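Local coordinates for putative aminooxidase (Propionibacterium acnes, PDB 2BA9), which isomerises polyunsaturated fatty acids to produce conjugated linoleic acid and binds FAD, at residues G15-A20 with H413-L418; Q71-R76 with E210-T215; L86-L91 with V99-P104; T166-G171 with M191-G196. All coordinates share one frame; numbering follows the deposited sequence.

Contact 1 (G15-A20 with H413-L418); sequences GPAGLA and HYSKDL. With FAD (flavin-adenine dinucleotide), chain D.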
# COMPACT_ATOMS: atom_id res chain seq x y z
N GLY A 15 -9.03 -8.31 -1.36
CA GLY A 15 -8.04 -7.47 -2.01
C GLY A 15 -6.87 -8.36 -2.39
O GLY A 15 -6.95 -9.57 -2.23
N PRO A 16 -5.77 -7.78 -2.89
CA PRO A 16 -4.60 -8.58 -3.24
C PRO A 16 -4.16 -9.61 -2.19
O PRO A 16 -3.83 -10.74 -2.55
CB PRO A 16 -3.52 -7.50 -3.42
CG PRO A 16 -4.32 -6.32 -3.99
CD PRO A 16 -5.58 -6.35 -3.19
N ALA A 17 -4.18 -9.23 -0.91
CA ALA A 17 -3.71 -10.11 0.17
C ALA A 17 -4.62 -11.33 0.36
O ALA A 17 -4.14 -12.44 0.54
CB ALA A 17 -3.59 -9.34 1.47
N GLY A 18 -5.94 -11.11 0.32
CA GLY A 18 -6.91 -12.19 0.47
C GLY A 18 -6.88 -13.12 -0.72
O GLY A 18 -6.83 -14.34 -0.57
N LEU A 19 -6.91 -12.53 -1.91
CA LEU A 19 -6.89 -13.29 -3.14
C LEU A 19 -5.60 -14.12 -3.27
O LEU A 19 -5.64 -15.24 -3.75
CB LEU A 19 -7.06 -12.36 -4.34
CG LEU A 19 -8.40 -11.63 -4.43
CD1 LEU A 19 -8.33 -10.58 -5.52
CD2 LEU A 19 -9.57 -12.62 -4.66
N ALA A 20 -4.49 -13.55 -2.83
CA ALA A 20 -3.19 -14.25 -2.86
C ALA A 20 -3.15 -15.38 -1.84
O ALA A 20 -2.56 -16.44 -2.08
CB ALA A 20 -2.05 -13.27 -2.59
N HIS A 413 3.17 -11.29 -1.39
CA HIS A 413 4.39 -12.01 -0.95
C HIS A 413 4.28 -12.50 0.51
O HIS A 413 4.64 -13.64 0.84
CB HIS A 413 5.60 -11.08 -1.15
CG HIS A 413 6.94 -11.73 -0.94
ND1 HIS A 413 8.11 -11.02 -0.97
CD2 HIS A 413 7.28 -13.01 -0.68
CE1 HIS A 413 9.13 -11.83 -0.75
NE2 HIS A 413 8.65 -13.05 -0.58
N TYR A 414 3.73 -11.64 1.37
CA TYR A 414 3.47 -12.05 2.75
C TYR A 414 2.42 -13.17 2.82
O TYR A 414 2.59 -14.12 3.59
CB TYR A 414 3.02 -10.86 3.60
CG TYR A 414 2.95 -11.18 5.08
CD1 TYR A 414 4.00 -10.84 5.93
CD2 TYR A 414 1.86 -11.84 5.62
CE1 TYR A 414 3.95 -11.16 7.28
CE2 TYR A 414 1.80 -12.15 6.97
CZ TYR A 414 2.85 -11.80 7.79
OH TYR A 414 2.80 -12.10 9.12
N SER A 415 1.35 -13.06 2.04
CA SER A 415 0.33 -14.14 1.99
C SER A 415 0.93 -15.50 1.53
O SER A 415 0.74 -16.53 2.19
CB SER A 415 -0.86 -13.73 1.11
OG SER A 415 -1.83 -12.97 1.85
N LYS A 416 1.67 -15.47 0.43
CA LYS A 416 2.46 -16.63 -0.06
C LYS A 416 3.27 -17.28 1.07
O LYS A 416 3.21 -18.49 1.29
CB LYS A 416 3.41 -16.17 -1.18
CG LYS A 416 4.34 -17.21 -1.79
CD LYS A 416 5.34 -16.53 -2.72
CE LYS A 416 6.11 -17.52 -3.59
NZ LYS A 416 7.12 -18.25 -2.81
N ASP A 417 4.06 -16.46 1.76
CA ASP A 417 4.96 -16.95 2.80
C ASP A 417 4.19 -17.46 4.03
O ASP A 417 4.64 -18.37 4.69
CB ASP A 417 5.95 -15.86 3.23
CG ASP A 417 7.07 -15.63 2.22
OD1 ASP A 417 7.31 -16.50 1.35
OD2 ASP A 417 7.72 -14.58 2.30
N LEU A 418 3.02 -16.87 4.31
CA LEU A 418 2.18 -17.32 5.43
C LEU A 418 1.84 -18.80 5.31
O LEU A 418 1.81 -19.53 6.30
CB LEU A 418 0.89 -16.50 5.53
CG LEU A 418 0.08 -16.68 6.82
CD1 LEU A 418 0.66 -15.83 7.97
CD2 LEU A 418 -1.39 -16.32 6.57
PA FAD D . -6.85 -3.75 0.42
O1A FAD D . -6.31 -3.52 -0.96
O2A FAD D . -7.31 -2.53 1.19
O5B FAD D . -8.12 -4.72 0.32
C5B FAD D . -8.74 -5.11 1.52
C4B FAD D . -10.05 -5.82 1.22
O4B FAD D . -10.63 -6.23 2.44
C3B FAD D . -11.04 -4.91 0.49
O3B FAD D . -11.50 -5.54 -0.68
C2B FAD D . -12.12 -4.67 1.51
O2B FAD D . -13.39 -4.38 0.92
C1B FAD D . -12.01 -5.93 2.39
N9A FAD D . -12.59 -5.69 3.72
C8A FAD D . -12.28 -4.67 4.60
N7A FAD D . -13.07 -4.80 5.70
C5A FAD D . -13.87 -5.89 5.54
C6A FAD D . -14.87 -6.48 6.34
N6A FAD D . -14.92 -6.19 7.68
N1A FAD D . -15.50 -7.63 5.88
C2A FAD D . -15.20 -8.17 4.63
N3A FAD D . -14.21 -7.57 3.85
C4A FAD D . -13.57 -6.45 4.29
N1 FAD D . 0.62 -0.51 -4.30
C2 FAD D . 1.75 -0.80 -5.05
O2 FAD D . 2.27 -1.91 -4.96
N3 FAD D . 2.29 0.17 -5.87
C4 FAD D . 1.70 1.41 -5.97
O4 FAD D . 2.21 2.25 -6.73
C4X FAD D . 0.55 1.70 -5.22
N5 FAD D . -0.05 2.94 -5.28
C5X FAD D . -1.27 3.18 -4.68
C6 FAD D . -1.93 4.40 -4.87
C7 FAD D . -3.18 4.61 -4.28
C7M FAD D . -3.87 5.92 -4.53
C8 FAD D . -3.76 3.61 -3.50
C8M FAD D . -5.10 3.80 -2.85
C9 FAD D . -3.09 2.41 -3.31
C9A FAD D . -1.84 2.18 -3.89
N10 FAD D . -1.14 0.98 -3.69
C10 FAD D . 0.01 0.71 -4.40
C1' FAD D . -1.40 0.12 -2.50
C2' FAD D . -2.15 -1.16 -2.86
O2' FAD D . -3.27 -0.89 -3.69
C3' FAD D . -2.56 -1.83 -1.56
O3' FAD D . -1.43 -1.94 -0.70
C4' FAD D . -3.18 -3.19 -1.83
O4' FAD D . -4.46 -3.06 -2.45
C5' FAD D . -3.27 -3.94 -0.51
O5' FAD D . -4.10 -5.06 -0.65
P FAD D . -4.82 -5.70 0.66
O1P FAD D . -5.71 -6.86 0.25
O2P FAD D . -3.75 -6.12 1.61
O3P FAD D . -5.75 -4.55 1.28
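The hydroxyl of S415 reaches from helix 408-423 to the backbone of A17 in helix 16-28, giving the contact its one direct hydrogen bond. S415 OG donates to A17 O at 2.7 Å, arriving to one side of the C=O direction (C=O...donor angle 126°) and tilted out of the carbonyl plane. A small hydroxyl suits a place where it must fit between two helices and meet a main-chain acceptor.

Apolar packing flanks the bond. The methyl A20 CB lies 3.9 Å from S415 CB; the short alanines let the backbones come close, with A17 and S415 nearest.

The remaining interactions are with the cofactor. A17 N donates to FAD O1P at 3.1 Å in a fairly straight bond (158°), and P16 CD lies 3.2 Å from FAD O5'. G15, at the N-cap, has no beta carbon, which would collide with FAD O5B; its C lies 3.3 Å from FAD O1P. The segment fits the glycine-rich turn of a Rossmann-type dinucleotide fold.

A17 thus spends its N-H on the pyrophosphate and its carbonyl on S415, tying the C-terminal helix to a helix start whose dipole would probably favour the negative phosphate.

Contact 2 (Q71-R76 with E210-T215); sequences QEIMDR and EHLNAT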
# COMPACT_ATOMS: atom_id res chain seq x y z
N GLN A 71 4.50 -11.19 -10.42
CA GLN A 71 4.81 -11.93 -11.64
C GLN A 71 4.21 -13.33 -11.61
O GLN A 71 3.65 -13.79 -12.62
CB GLN A 71 6.32 -12.03 -11.87
CG GLN A 71 6.69 -12.74 -13.17
CD GLN A 71 6.11 -12.07 -14.39
OE1 GLN A 71 6.47 -10.94 -14.71
NE2 GLN A 71 5.19 -12.75 -15.07
N GLU A 72 4.30 -14.00 -10.47
CA GLU A 72 3.67 -15.32 -10.31
C GLU A 72 2.14 -15.29 -10.51
O GLU A 72 1.55 -16.24 -11.06
CB GLU A 72 3.97 -15.89 -8.93
CG GLU A 72 5.30 -16.60 -8.82
CD GLU A 72 5.54 -17.11 -7.41
OE1 GLU A 72 4.56 -17.53 -6.75
OE2 GLU A 72 6.70 -17.08 -6.97
N ILE A 73 1.54 -14.19 -10.05
CA ILE A 73 0.11 -13.96 -10.20
C ILE A 73 -0.25 -13.78 -11.66
O ILE A 73 -1.20 -14.40 -12.13
CB ILE A 73 -0.38 -12.73 -9.36
CG1 ILE A 73 -0.27 -13.02 -7.87
CG2 ILE A 73 -1.82 -12.38 -9.71
CD1 ILE A 73 -0.60 -11.83 -6.97
N MET A 74 0.52 -12.96 -12.39
CA MET A 74 0.29 -12.78 -13.84
C MET A 74 0.47 -14.10 -14.64
O MET A 74 -0.24 -14.33 -15.62
CB MET A 74 1.21 -11.69 -14.42
CG MET A 74 0.93 -10.27 -13.93
SD MET A 74 1.85 -9.00 -14.83
CE MET A 74 3.42 -9.04 -13.97
N ASP A 75 1.41 -14.95 -14.22
CA ASP A 75 1.63 -16.24 -14.88
C ASP A 75 0.35 -17.07 -14.80
O ASP A 75 -0.03 -17.77 -15.76
CB ASP A 75 2.75 -17.06 -14.22
CG ASP A 75 4.12 -16.43 -14.33
OD1 ASP A 75 4.35 -15.54 -15.18
OD2 ASP A 75 4.99 -16.85 -13.54
N ARG A 76 -0.29 -17.00 -13.65
CA ARG A 76 -1.52 -17.75 -13.39
C ARG A 76 -2.72 -17.20 -14.17
O ARG A 76 -3.59 -17.97 -14.61
CB ARG A 76 -1.82 -17.73 -11.89
CG ARG A 76 -2.82 -18.76 -11.47
CD ARG A 76 -3.08 -18.74 -10.00
NE ARG A 76 -4.37 -19.35 -9.72
CZ ARG A 76 -4.57 -20.55 -9.20
NH1 ARG A 76 -3.56 -21.34 -8.81
NH2 ARG A 76 -5.83 -20.97 -9.04
N GLU A 210 -8.99 -9.24 -10.49
CA GLU A 210 -10.28 -9.75 -10.97
C GLU A 210 -10.05 -11.11 -11.64
O GLU A 210 -10.74 -12.08 -11.32
CB GLU A 210 -10.94 -8.75 -11.92
CG GLU A 210 -11.42 -7.50 -11.20
CD GLU A 210 -11.93 -6.42 -12.13
OE1 GLU A 210 -11.40 -6.21 -13.25
OE2 GLU A 210 -12.87 -5.72 -11.70
N HIS A 211 -9.04 -11.20 -12.49
CA HIS A 211 -8.75 -12.46 -13.18
C HIS A 211 -8.20 -13.54 -12.25
O HIS A 211 -8.54 -14.71 -12.40
CB HIS A 211 -7.78 -12.22 -14.32
CG HIS A 211 -8.25 -11.20 -15.30
ND1 HIS A 211 -7.38 -10.47 -16.08
CD2 HIS A 211 -9.49 -10.75 -15.60
CE1 HIS A 211 -8.06 -9.64 -16.84
NE2 HIS A 211 -9.35 -9.79 -16.57
N LEU A 212 -7.37 -13.16 -11.28
CA LEU A 212 -6.90 -14.11 -10.28
C LEU A 212 -8.08 -14.78 -9.56
O LEU A 212 -8.08 -16.01 -9.37
CB LEU A 212 -5.98 -13.43 -9.25
CG LEU A 212 -5.49 -14.30 -8.08
CD1 LEU A 212 -4.72 -15.56 -8.56
CD2 LEU A 212 -4.65 -13.47 -7.13
N ASN A 213 -9.03 -13.96 -9.14
CA ASN A 213 -10.26 -14.40 -8.51
C ASN A 213 -10.95 -15.45 -9.37
O ASN A 213 -11.30 -16.52 -8.89
CB ASN A 213 -11.20 -13.20 -8.29
CG ASN A 213 -12.42 -13.53 -7.44
OD1 ASN A 213 -12.29 -14.06 -6.34
ND2 ASN A 213 -13.62 -13.17 -7.93
N ALA A 214 -11.11 -15.13 -10.66
CA ALA A 214 -11.68 -16.07 -11.62
C ALA A 214 -10.94 -17.41 -11.67
O ALA A 214 -11.56 -18.45 -11.76
CB ALA A 214 -11.74 -15.43 -13.01
N THR A 215 -9.61 -17.39 -11.59
CA THR A 215 -8.83 -18.64 -11.67
C THR A 215 -8.90 -19.51 -10.40
O THR A 215 -8.52 -20.68 -10.43
CB THR A 215 -7.34 -18.36 -11.96
OG1 THR A 215 -6.75 -17.74 -10.82
CG2 THR A 215 -7.18 -17.46 -13.18
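The hydroxyl of T215 is gripped from two directions. R76 NE donates to T215 OG1 at 3.1 Å in an almost straight bond (169°), with the oxygen in the guanidinium plane, while T215 OG1 passes its own hydrogen to L212 O, one turn back, at 2.6 Å. These bonds join a pair of packed helices, 68-77 and 204-215, whose local axes approach to 9.7 Å and cross at 59°, both within the flavin-containing amine oxidoreductase fold. Threonine suits this place because its hydroxyl can accept from the arginine while donating to its own helix.

R76 comes across with CG anti to its backbone N (chi1 -164°) and the chain extended as far as NE, a reach that a long, flexible residue can make. At its end, NH2 also points at T215 O, 3.0 Å away, but this bond is weak; the stronger partner of NH2 is E26, in a salt bridge, and NH1 is hydrogen-bonded to Q27. The guanidinium therefore links three helices, since E26 and Q27 lie on helix 16-28.

Beneath the polar end, L212 fills the angle between the helices with its two methyl branches. L212 CD1 lies 3.9 Å from R76 CD, and L212 CD2 meets I73 CG2 at 4.0 Å, each pair of side chains crossing at about a right angle. L212 also packs against L19 and M23 of helix 16-28. On the far branch of the threonine, T215 CG2 rests 3.9 Å from R76 O.

Contact 3 (L86-L91 with V99-P104); sequences LRREFL and VPEKDP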
# COMPACT_ATOMS: atom_id res chain seq x y z
N LEU A 86 5.25 5.36 -17.95
CA LEU A 86 5.21 6.45 -16.97
C LEU A 86 6.35 7.43 -17.19
O LEU A 86 7.45 7.06 -17.52
CB LEU A 86 5.28 5.88 -15.55
CG LEU A 86 3.94 5.30 -15.09
CD1 LEU A 86 4.17 4.36 -13.95
CD2 LEU A 86 2.96 6.40 -14.73
N ARG A 87 6.05 8.72 -17.05
CA ARG A 87 7.09 9.74 -17.01
C ARG A 87 6.57 10.95 -16.26
O ARG A 87 5.37 11.12 -16.10
CB ARG A 87 7.65 10.11 -18.41
CG ARG A 87 7.02 9.43 -19.66
CD ARG A 87 8.04 9.07 -20.78
NE ARG A 87 9.23 9.93 -20.89
CZ ARG A 87 10.20 9.77 -21.79
NH1 ARG A 87 10.15 8.79 -22.71
NH2 ARG A 87 11.25 10.61 -21.79
N ARG A 88 7.50 11.77 -15.77
CA ARG A 88 7.15 12.79 -14.80
C ARG A 88 8.00 14.04 -14.95
O ARG A 88 9.07 14.03 -15.56
CB ARG A 88 7.23 12.24 -13.36
CG ARG A 88 8.64 12.11 -12.74
CD ARG A 88 9.58 11.16 -13.51
NE ARG A 88 10.89 11.10 -12.87
CZ ARG A 88 11.86 12.00 -13.03
NH1 ARG A 88 13.01 11.85 -12.40
NH2 ARG A 88 11.67 13.07 -13.83
N GLU A 89 7.50 15.13 -14.40
CA GLU A 89 8.30 16.33 -14.19
C GLU A 89 8.16 16.75 -12.72
O GLU A 89 7.38 16.17 -11.95
CB GLU A 89 7.86 17.44 -15.14
CG GLU A 89 6.54 18.09 -14.79
CD GLU A 89 5.97 18.95 -15.90
OE1 GLU A 89 6.70 19.24 -16.88
OE2 GLU A 89 4.79 19.35 -15.79
N PHE A 90 8.92 17.77 -12.35
CA PHE A 90 8.93 18.26 -10.98
C PHE A 90 8.51 19.71 -10.96
O PHE A 90 8.99 20.50 -11.76
CB PHE A 90 10.30 18.05 -10.33
CG PHE A 90 10.53 16.64 -9.91
CD1 PHE A 90 9.99 16.17 -8.73
CD2 PHE A 90 11.25 15.76 -10.73
CE1 PHE A 90 10.17 14.84 -8.33
CE2 PHE A 90 11.45 14.43 -10.34
CZ PHE A 90 10.90 13.97 -9.15
N LEU A 91 7.61 20.01 -10.03
CA LEU A 91 6.97 21.31 -9.89
C LEU A 91 7.22 21.85 -8.50
O LEU A 91 7.27 21.09 -7.53
CB LEU A 91 5.45 21.18 -10.03
CG LEU A 91 4.87 20.59 -11.31
CD1 LEU A 91 3.37 20.57 -11.20
CD2 LEU A 91 5.35 21.38 -12.53
N VAL A 99 14.12 20.99 -12.52
CA VAL A 99 14.81 19.70 -12.62
C VAL A 99 15.75 19.55 -11.42
O VAL A 99 16.85 20.09 -11.42
CB VAL A 99 15.63 19.64 -13.94
CG1 VAL A 99 16.11 18.22 -14.20
CG2 VAL A 99 14.80 20.14 -15.11
N PRO A 100 15.30 18.84 -10.37
CA PRO A 100 16.12 18.78 -9.17
C PRO A 100 17.52 18.21 -9.40
O PRO A 100 18.48 18.63 -8.74
CB PRO A 100 15.29 17.91 -8.19
CG PRO A 100 14.16 17.39 -8.94
CD PRO A 100 14.03 18.12 -10.22
N GLU A 101 17.64 17.30 -10.36
CA GLU A 101 18.90 16.62 -10.68
C GLU A 101 20.02 17.58 -11.11
O GLU A 101 21.20 17.21 -11.07
CB GLU A 101 18.68 15.58 -11.79
CG GLU A 101 17.58 14.52 -11.49
CD GLU A 101 16.17 14.92 -11.92
OE1 GLU A 101 15.89 16.13 -12.10
OE2 GLU A 101 15.32 14.01 -12.08
N LYS A 102 19.66 18.79 -11.52
CA LYS A 102 20.65 19.76 -11.99
C LYS A 102 20.98 20.85 -10.96
O LYS A 102 21.70 21.80 -11.26
CB LYS A 102 20.20 20.34 -13.33
CG LYS A 102 20.06 19.24 -14.38
CD LYS A 102 20.95 19.46 -15.58
CE LYS A 102 21.49 18.18 -16.19
NZ LYS A 102 20.45 17.39 -16.91
N ASP A 103 20.50 20.69 -9.72
CA ASP A 103 20.86 21.60 -8.65
C ASP A 103 22.36 21.46 -8.33
O ASP A 103 22.81 20.40 -7.95
CB ASP A 103 20.03 21.32 -7.40
CG ASP A 103 20.07 22.46 -6.40
OD1 ASP A 103 21.18 22.99 -6.12
OD2 ASP A 103 18.99 22.81 -5.88
N PRO A 104 23.14 22.55 -8.52
CA PRO A 104 24.61 22.46 -8.40
C PRO A 104 25.14 22.14 -7.01
O PRO A 104 26.20 21.53 -6.89
CB PRO A 104 25.07 23.87 -8.81
CG PRO A 104 23.93 24.50 -9.49
CD PRO A 104 22.71 23.91 -8.87
O HOH W 1 13.01 15.92 -13.70
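F90 leans on P100 from its first side-chain atom onward. F90 CB is 3.7 Å from P100 CD, and along the ring CD2 lies at the same 3.7 Å from P100 CD. P100 CG sits over one face of the phenyl, 4.1 Å from the centroid and 24° off the normal: a CH-pi contact that suits a compact, rigid proline ring, whose C-H groups can rest on the flat phenyl. Further out, F90 CE2 lies 3.5 Å above the plane of the R88 guanidinium, near its rim.

R88 gets there by folding: CG lies between the backbone N and the carbonyl carbon, and the chain bends at chi2 (-61°) to bring the charged end beside the phenyl. R88 NH1 then meets E101 OE2 at 3.2 Å in a salt bridge that is close to straight (162°), nearly along the C-O axis of OE2, with guanidinium and carboxylate almost coplanar. A water adds a second link, accepting from R88 NH2 at 3.2 Å and donating to E101 OE1 at 3.3 Å. At this partly solvent-exposed site, such opposite charges can pair while still being hydrated.

F90 also bonds through its backbone to Y98. The whole is a beta hairpin, strands 88-91 and 97-98, at the margin of the mixed sheet, continued by the 3-10 turn 100-102, after which D103 OD1 takes the N-H groups of V105 and R106 in the turn leading into helix 106-122.

Contact 4 (T166-G171 with M191-G196); sequences TAFGYG and MSFAKG. With FAD (flavin-adenine dinucleotide), chain D.
F168 and F193 meet ring to ring from opposite directions, in an offset edge-to-face pair: the edge of F193 is turned toward the face of F168, with centroids 5.6 Å apart and planes at 83°. The closest atoms are F168 CZ and F193 CE2, at 3.7 Å. Phenylalanine suits both places, since these long flat side chains bridge backbones that stay far apart. Y184 of helix 178-184 touches both rings.

Cofactor contacts come next. F168, its CG anti to the carbonyl carbon (chi1 -78°), sets its ring edge against the flavin, with CE2 3.5 Å from FAD O4 in the plane of the ring. Y170 OH stands 3.9 Å from FAD C10 and is hydrogen-bonded to G406 O. These residues belong to the flavin pocket of the amine-oxidoreductase fold. A dodecaethylene glycol molecule, probably from the crystallisation liquor, lies about 3 Å from the F168 side chain (nearest atoms); such molecules often mark pockets, and this one may mark room for a fatty-acid chain.

Polar bonds follow. T166 OG1 donates to G171 O at 2.6 Å, linking the two sides of the weakly bonded, pi-type helical turn. Glycine fits the positive phi of G196, the C-prime residue of a Schellman motif in which G196 N reaches F193 O at 3.1 Å.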
# COMPACT_ATOMS: atom_id res chain seq x y z
N THR A 166 6.27 9.61 0.16
CA THR A 166 5.32 10.54 0.75
C THR A 166 4.19 10.92 -0.22
O THR A 166 3.02 10.93 0.15
CB THR A 166 6.03 11.80 1.27
OG1 THR A 166 6.98 11.42 2.28
CG2 THR A 166 5.04 12.81 1.86
N ALA A 167 4.56 11.23 -1.45
CA ALA A 167 3.59 11.53 -2.53
C ALA A 167 2.63 10.37 -2.79
O ALA A 167 1.46 10.59 -3.12
CB ALA A 167 4.34 11.90 -3.81
N PHE A 168 3.15 9.14 -2.66
CA PHE A 168 2.35 7.90 -2.80
C PHE A 168 1.56 7.60 -1.52
O PHE A 168 0.98 6.52 -1.38
CB PHE A 168 3.24 6.68 -3.14
CG PHE A 168 3.67 6.60 -4.58
CD1 PHE A 168 4.33 7.66 -5.19
CD2 PHE A 168 3.46 5.44 -5.31
CE1 PHE A 168 4.74 7.58 -6.51
CE2 PHE A 168 3.89 5.34 -6.63
CZ PHE A 168 4.54 6.42 -7.24
N GLY A 169 1.54 8.55 -0.60
CA GLY A 169 0.58 8.56 0.47
C GLY A 169 1.01 7.83 1.71
O GLY A 169 0.23 7.67 2.65
N TYR A 170 2.27 7.44 1.73
CA TYR A 170 2.82 6.65 2.82
C TYR A 170 3.24 7.49 4.03
O TYR A 170 3.64 6.94 5.05
CB TYR A 170 3.98 5.81 2.31
CG TYR A 170 3.57 4.78 1.28
CD1 TYR A 170 2.67 3.76 1.62
CD2 TYR A 170 4.09 4.80 -0.02
CE1 TYR A 170 2.28 2.80 0.69
CE2 TYR A 170 3.71 3.82 -0.97
CZ TYR A 170 2.80 2.83 -0.60
OH TYR A 170 2.40 1.85 -1.50
N GLY A 171 3.15 8.80 3.93
CA GLY A 171 3.42 9.64 5.09
C GLY A 171 4.81 10.21 5.07
O GLY A 171 5.47 10.21 4.04
N MET A 191 16.14 2.40 -7.13
CA MET A 191 16.81 2.57 -8.42
C MET A 191 15.86 2.40 -9.62
O MET A 191 15.91 3.18 -10.58
CB MET A 191 17.99 1.61 -8.53
CG MET A 191 19.11 1.92 -7.55
SD MET A 191 19.72 3.61 -7.63
CE MET A 191 18.77 4.37 -6.30
N SER A 192 14.98 1.40 -9.55
CA SER A 192 13.97 1.17 -10.59
C SER A 192 13.03 2.38 -10.75
O SER A 192 12.66 2.75 -11.87
CB SER A 192 13.16 -0.10 -10.29
OG SER A 192 14.01 -1.23 -10.31
N PHE A 193 12.64 2.98 -9.64
CA PHE A 193 11.91 4.26 -9.69
C PHE A 193 12.75 5.36 -10.31
O PHE A 193 12.25 6.11 -11.13
CB PHE A 193 11.41 4.69 -8.30
CG PHE A 193 10.01 4.26 -8.02
CD1 PHE A 193 9.75 3.05 -7.38
CD2 PHE A 193 8.94 5.04 -8.43
CE1 PHE A 193 8.46 2.65 -7.14
CE2 PHE A 193 7.66 4.65 -8.19
CZ PHE A 193 7.41 3.45 -7.54
N ALA A 194 14.03 5.43 -9.93
CA ALA A 194 14.95 6.45 -10.43
C ALA A 194 15.13 6.34 -11.94
O ALA A 194 15.14 7.34 -12.65
CB ALA A 194 16.31 6.32 -9.74
N LYS A 195 15.27 5.12 -12.42
CA LYS A 195 15.38 4.86 -13.86
C LYS A 195 14.04 4.99 -14.61
O LYS A 195 14.03 5.17 -15.83
CB LYS A 195 15.94 3.45 -14.05
CG LYS A 195 16.14 3.04 -15.50
CD LYS A 195 16.97 1.77 -15.61
CE LYS A 195 17.04 1.23 -17.06
NZ LYS A 195 15.68 0.98 -17.67
N GLY A 196 12.92 4.90 -13.90
CA GLY A 196 11.59 4.83 -14.53
C GLY A 196 11.30 3.45 -15.12
O GLY A 196 10.55 3.32 -16.11
PA FAD D . -6.85 -3.75 0.42
O1A FAD D . -6.31 -3.52 -0.96
O2A FAD D . -7.31 -2.53 1.19
O5B FAD D . -8.12 -4.72 0.32
C5B FAD D . -8.74 -5.11 1.52
C4B FAD D . -10.05 -5.82 1.22
O4B FAD D . -10.63 -6.23 2.44
C3B FAD D . -11.04 -4.91 0.49
O3B FAD D . -11.50 -5.54 -0.68
C2B FAD D . -12.12 -4.67 1.51
O2B FAD D . -13.39 -4.38 0.92
C1B FAD D . -12.01 -5.93 2.39
N9A FAD D . -12.59 -5.69 3.72
C8A FAD D . -12.28 -4.67 4.60
N7A FAD D . -13.07 -4.80 5.70
C5A FAD D . -13.87 -5.89 5.54
C6A FAD D . -14.87 -6.48 6.34
N6A FAD D . -14.92 -6.19 7.68
N1A FAD D . -15.50 -7.63 5.88
C2A FAD D . -15.20 -8.17 4.63
N3A FAD D . -14.21 -7.57 3.85
C4A FAD D . -13.57 -6.45 4.29
N1 FAD D . 0.62 -0.51 -4.30
C2 FAD D . 1.75 -0.80 -5.05
O2 FAD D . 2.27 -1.91 -4.96
N3 FAD D . 2.29 0.17 -5.87
C4 FAD D . 1.70 1.41 -5.97
O4 FAD D . 2.21 2.25 -6.73
C4X FAD D . 0.55 1.70 -5.22
N5 FAD D . -0.05 2.94 -5.28
C5X FAD D . -1.27 3.18 -4.68
C6 FAD D . -1.93 4.40 -4.87
C7 FAD D . -3.18 4.61 -4.28
C7M FAD D . -3.87 5.92 -4.53
C8 FAD D . -3.76 3.61 -3.50
C8M FAD D . -5.10 3.80 -2.85
C9 FAD D . -3.09 2.41 -3.31
C9A FAD D . -1.84 2.18 -3.89
N10 FAD D . -1.14 0.98 -3.69
C10 FAD D . 0.01 0.71 -4.40
C1' FAD D . -1.40 0.12 -2.50
C2' FAD D . -2.15 -1.16 -2.86
O2' FAD D . -3.27 -0.89 -3.69
C3' FAD D . -2.56 -1.83 -1.56
O3' FAD D . -1.43 -1.94 -0.70
C4' FAD D . -3.18 -3.19 -1.83
O4' FAD D . -4.46 -3.06 -2.45
C5' FAD D . -3.27 -3.94 -0.51
O5' FAD D . -4.10 -5.06 -0.65
P FAD D . -4.82 -5.70 0.66
O1P FAD D . -5.71 -6.86 0.25
O2P FAD D . -3.75 -6.12 1.61
O3P FAD D . -5.75 -4.55 1.28

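In the fold
Contact 1 joins segments near the two ends of the chain, 393 residues apart at their closest, and the other three are nested within the loop it closes. Contact 3 closes before contact 4 opens, and both lie inside the loop closed by contact 2. Contacts 1 and 2 touch, with centres 12 Å apart, where helices 16-28, 408-423, 68-77 and 204-215 pack together. Contacts 3 and 4 lie on the other side of the chain's centre from contact 1, 13 Å apart between centres. FAD links contacts 1 and 4, whose nearest atoms are about 11 Å apart: contact 1 meets its pyrophosphate and contact 4 its flavin. The cofactor therefore spans from the nucleotide-binding part toward the flavin pocket.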